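PDB 4CHM: IMC sub-compartment protein ISP1 from Toxoplasma gondii, which is a pleckstrin-homology-fold protein of an inner membrane complex sub-compartment, belonging to a family critical for replication of the parasite. Local coordinates for residues His70-Leu75 with Leu84-Ser89. Residues are numbered along the deposited sequence; the frame is centred on the assembly and turned at random.
With SO4 (sulfate ion), chain G; SO4 (sulfate ion), chain E.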
loop_
_atom_site.group_PDB
_atom_site.type_symbol
_atom_site.label_atom_id
_atom_site.label_comp_id
_atom_site.label_asym_id
_atom_site.label_seq_id
_atom_site.Cartn_x
_atom_site.Cartn_y
_atom_site.Cartn_z
ATOM N N HIS A 70 7.426 -4.772 1.546
ATOM C CA HIS A 70 7.743 -3.546 2.266
ATOM C C HIS A 70 9.207 -3.286 2.626
ATOM O O HIS A 70 9.600 -2.154 2.747
ATOM C CB HIS A 70 6.869 -3.413 3.502
ATOM C CG HIS A 70 7.022 -4.541 4.464
ATOM N ND1 HIS A 70 7.711 -4.417 5.644
ATOM C CD2 HIS A 70 6.591 -5.820 4.412
ATOM C CE1 HIS A 70 7.681 -5.564 6.289
ATOM N NE2 HIS A 70 7.020 -6.436 5.557
ATOM N N THR A 71 9.990 -4.338 2.839
ATOM C CA THR A 71 11.404 -4.177 3.167
ATOM C C THR A 71 12.209 -3.747 1.953
ATOM O O THR A 71 11.863 -4.069 0.831
ATOM C CB THR A 71 12.044 -5.447 3.758
ATOM O OG1 THR A 71 12.261 -6.400 2.720
ATOM C CG2 THR A 71 11.188 -6.050 4.868
ATOM N N ARG A 72 13.291 -3.032 2.184
ATOM C CA ARG A 72 14.149 -2.634 1.082
ATOM C C ARG A 72 14.445 -3.783 0.110
ATOM O O ARG A 72 14.287 -3.626 -1.111
ATOM C CB ARG A 72 15.451 -2.000 1.584
ATOM C CG ARG A 72 16.403 -1.590 0.454
ATOM C CD ARG A 72 17.691 -0.977 1.004
ATOM N NE ARG A 72 18.397 -0.212 -0.030
ATOM C CZ ARG A 72 18.152 1.065 -0.301
ATOM N NH1 ARG A 72 17.192 1.714 0.354
ATOM N NH2 ARG A 72 18.832 1.687 -1.265
ATOM N N ASP A 73 14.845 -4.936 0.639
ATOM C CA ASP A 73 15.233 -6.090 -0.217
ATOM C C ASP A 73 14.079 -6.685 -1.071
ATOM O O ASP A 73 14.279 -7.031 -2.227
ATOM C CB ASP A 73 15.923 -7.188 0.614
ATOM C CG ASP A 73 17.407 -6.848 0.950
ATOM O OD1 ASP A 73 17.955 -5.867 0.392
ATOM O OD2 ASP A 73 18.013 -7.580 1.761
ATOM N N GLN A 74 12.905 -6.829 -0.459
ATOM C CA GLN A 74 11.657 -7.186 -1.141
ATOM C C GLN A 74 11.333 -6.240 -2.305
ATOM O O GLN A 74 11.096 -6.659 -3.390
ATOM C CB GLN A 74 10.475 -7.188 -0.129
ATOM C CG GLN A 74 10.536 -8.302 0.923
ATOM C CD GLN A 74 9.526 -8.105 2.034
ATOM O OE1 GLN A 74 9.001 -6.998 2.232
ATOM N NE2 GLN A 74 9.254 -9.170 2.778
ATOM N N LEU A 75 11.406 -4.958 -2.060
ATOM C CA LEU A 75 11.108 -3.956 -3.089
ATOM C C LEU A 75 12.189 -3.865 -4.210
ATOM O O LEU A 75 11.863 -3.633 -5.381
ATOM C CB LEU A 75 10.910 -2.592 -2.421
ATOM C CG LEU A 75 9.624 -2.491 -1.585
ATOM C CD1 LEU A 75 9.656 -1.203 -0.756
ATOM C CD2 LEU A 75 8.390 -2.532 -2.496
ATOM N N LEU A 84 11.689 2.751 -5.509
ATOM C CA LEU A 84 10.686 2.273 -4.582
ATOM C C LEU A 84 11.188 2.354 -3.136
ATOM O O LEU A 84 10.379 2.307 -2.191
ATOM C CB LEU A 84 10.252 0.830 -4.915
ATOM C CG LEU A 84 9.660 0.550 -6.310
ATOM C CD1 LEU A 84 9.120 -0.861 -6.427
ATOM C CD2 LEU A 84 8.601 1.583 -6.711
ATOM N N VAL A 85 12.502 2.305 -2.944
ATOM C CA VAL A 85 13.048 2.023 -1.616
ATOM C C VAL A 85 13.624 3.179 -0.807
ATOM O O VAL A 85 13.605 3.151 0.420
ATOM C CB VAL A 85 14.125 0.921 -1.685
ATOM C CG1 VAL A 85 13.541 -0.361 -2.255
ATOM C CG2 VAL A 85 15.319 1.393 -2.500
ATOM N N ASP A 86 14.143 4.186 -1.490
ATOM C CA ASP A 86 14.932 5.217 -0.829
ATOM C C ASP A 86 14.190 6.066 0.211
ATOM O O ASP A 86 14.780 6.498 1.197
ATOM C CB ASP A 86 15.772 6.017 -1.825
ATOM C CG ASP A 86 17.008 5.247 -2.269
ATOM O OD1 ASP A 86 17.590 4.529 -1.430
ATOM O OD2 ASP A 86 17.387 5.333 -3.451
ATOM N N ASP A 87 12.911 6.328 -0.021
ATOM C CA ASP A 87 12.103 7.018 0.975
ATOM C C ASP A 87 11.447 6.083 2.006
ATOM O O ASP A 87 10.767 6.552 2.915
ATOM C CB ASP A 87 11.057 7.917 0.310
ATOM C CG ASP A 87 9.980 7.135 -0.407
ATOM O OD1 ASP A 87 9.876 5.912 -0.190
ATOM O OD2 ASP A 87 9.235 7.750 -1.189
ATOM N N GLU A 88 11.640 4.772 1.861
ATOM C CA GLU A 88 11.012 3.796 2.785
ATOM C C GLU A 88 9.568 4.148 3.066
ATOM O O GLU A 88 9.080 3.936 4.179
ATOM C CB GLU A 88 11.788 3.691 4.126
ATOM C CG GLU A 88 13.220 3.215 3.974
ATOM C CD GLU A 88 14.206 4.341 3.645
ATOM O OE1 GLU A 88 13.880 5.556 3.851
ATOM O OE2 GLU A 88 15.340 3.999 3.235
ATOM N N SER A 89 8.880 4.687 2.047
ATOM C CA SER A 89 7.455 4.995 2.156
ATOM C C SER A 89 6.549 4.128 1.254
ATOM O O SER A 89 5.362 4.397 1.143
ATOM C CB SER A 89 7.209 6.481 1.869
ATOM O OG SER A 89 7.893 7.261 2.831
HETATM S S SO4 G . 20.980 -1.431 -1.942
HETATM O O1 SO4 G . 22.211 -1.540 -1.115
HETATM O O2 SO4 G . 21.113 -2.242 -3.203
HETATM O O3 SO4 G . 20.792 0.016 -2.265
HETATM O O4 SO4 G . 19.808 -1.951 -1.174
HETATM S S SO4 E . 7.350 -10.058 6.151
HETATM O O1 SO4 E . 8.236 -10.228 7.331
HETATM O O2 SO4 E . 8.174 -9.845 4.974
HETATM O O3 SO4 E . 6.462 -8.887 6.370
HETATM O O4 SO4 E . 6.516 -11.241 5.977
HETATM O O HOH W 1 15.467 1.483 2.663
#
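With CG anti to the backbone N (chi1 179°) and the chain extended from there to NE, Arg72 runs out across Val85 at about a right angle and brings its guanidinium to Asp86. Val85 CG2 lies against one face of that group, offset from its centre, 3.4 Å from Arg72 NH1, while the polar partners gather round the edge. Arg72 NH2 donates to Asp86 OD1 over 3.1 Å in a salt bridge, on the syn side, tilted 27° from the carboxylate plane and within the plane of the guanidinium; NH1 adds a weak bond to the same oxygen. Asp86 OD2 is engaged by Asn83. One water accepts from Arg72 NH1 and donates to Glu88 OE2, bridging two opposite charges that do not bond directly. In this PH fold the contact joins the short helix after strand 65-69 to the loop entering strand 90-95, where Val85-Glu88 forms a type I turn. On the buried side, Leu75 CB packs tightly on Val85 CG1 at 3.5 Å, and Leu75 also touches Cys90 and Ala92. The NE and NH2 side of the guanidinium grips the sulfate of chain G, probably from the crystallisation liquor, through hydrogen bonds from Arg72 NE to its O4 and from Arg72 NH2 to its O3, the latter 2.8 Å long.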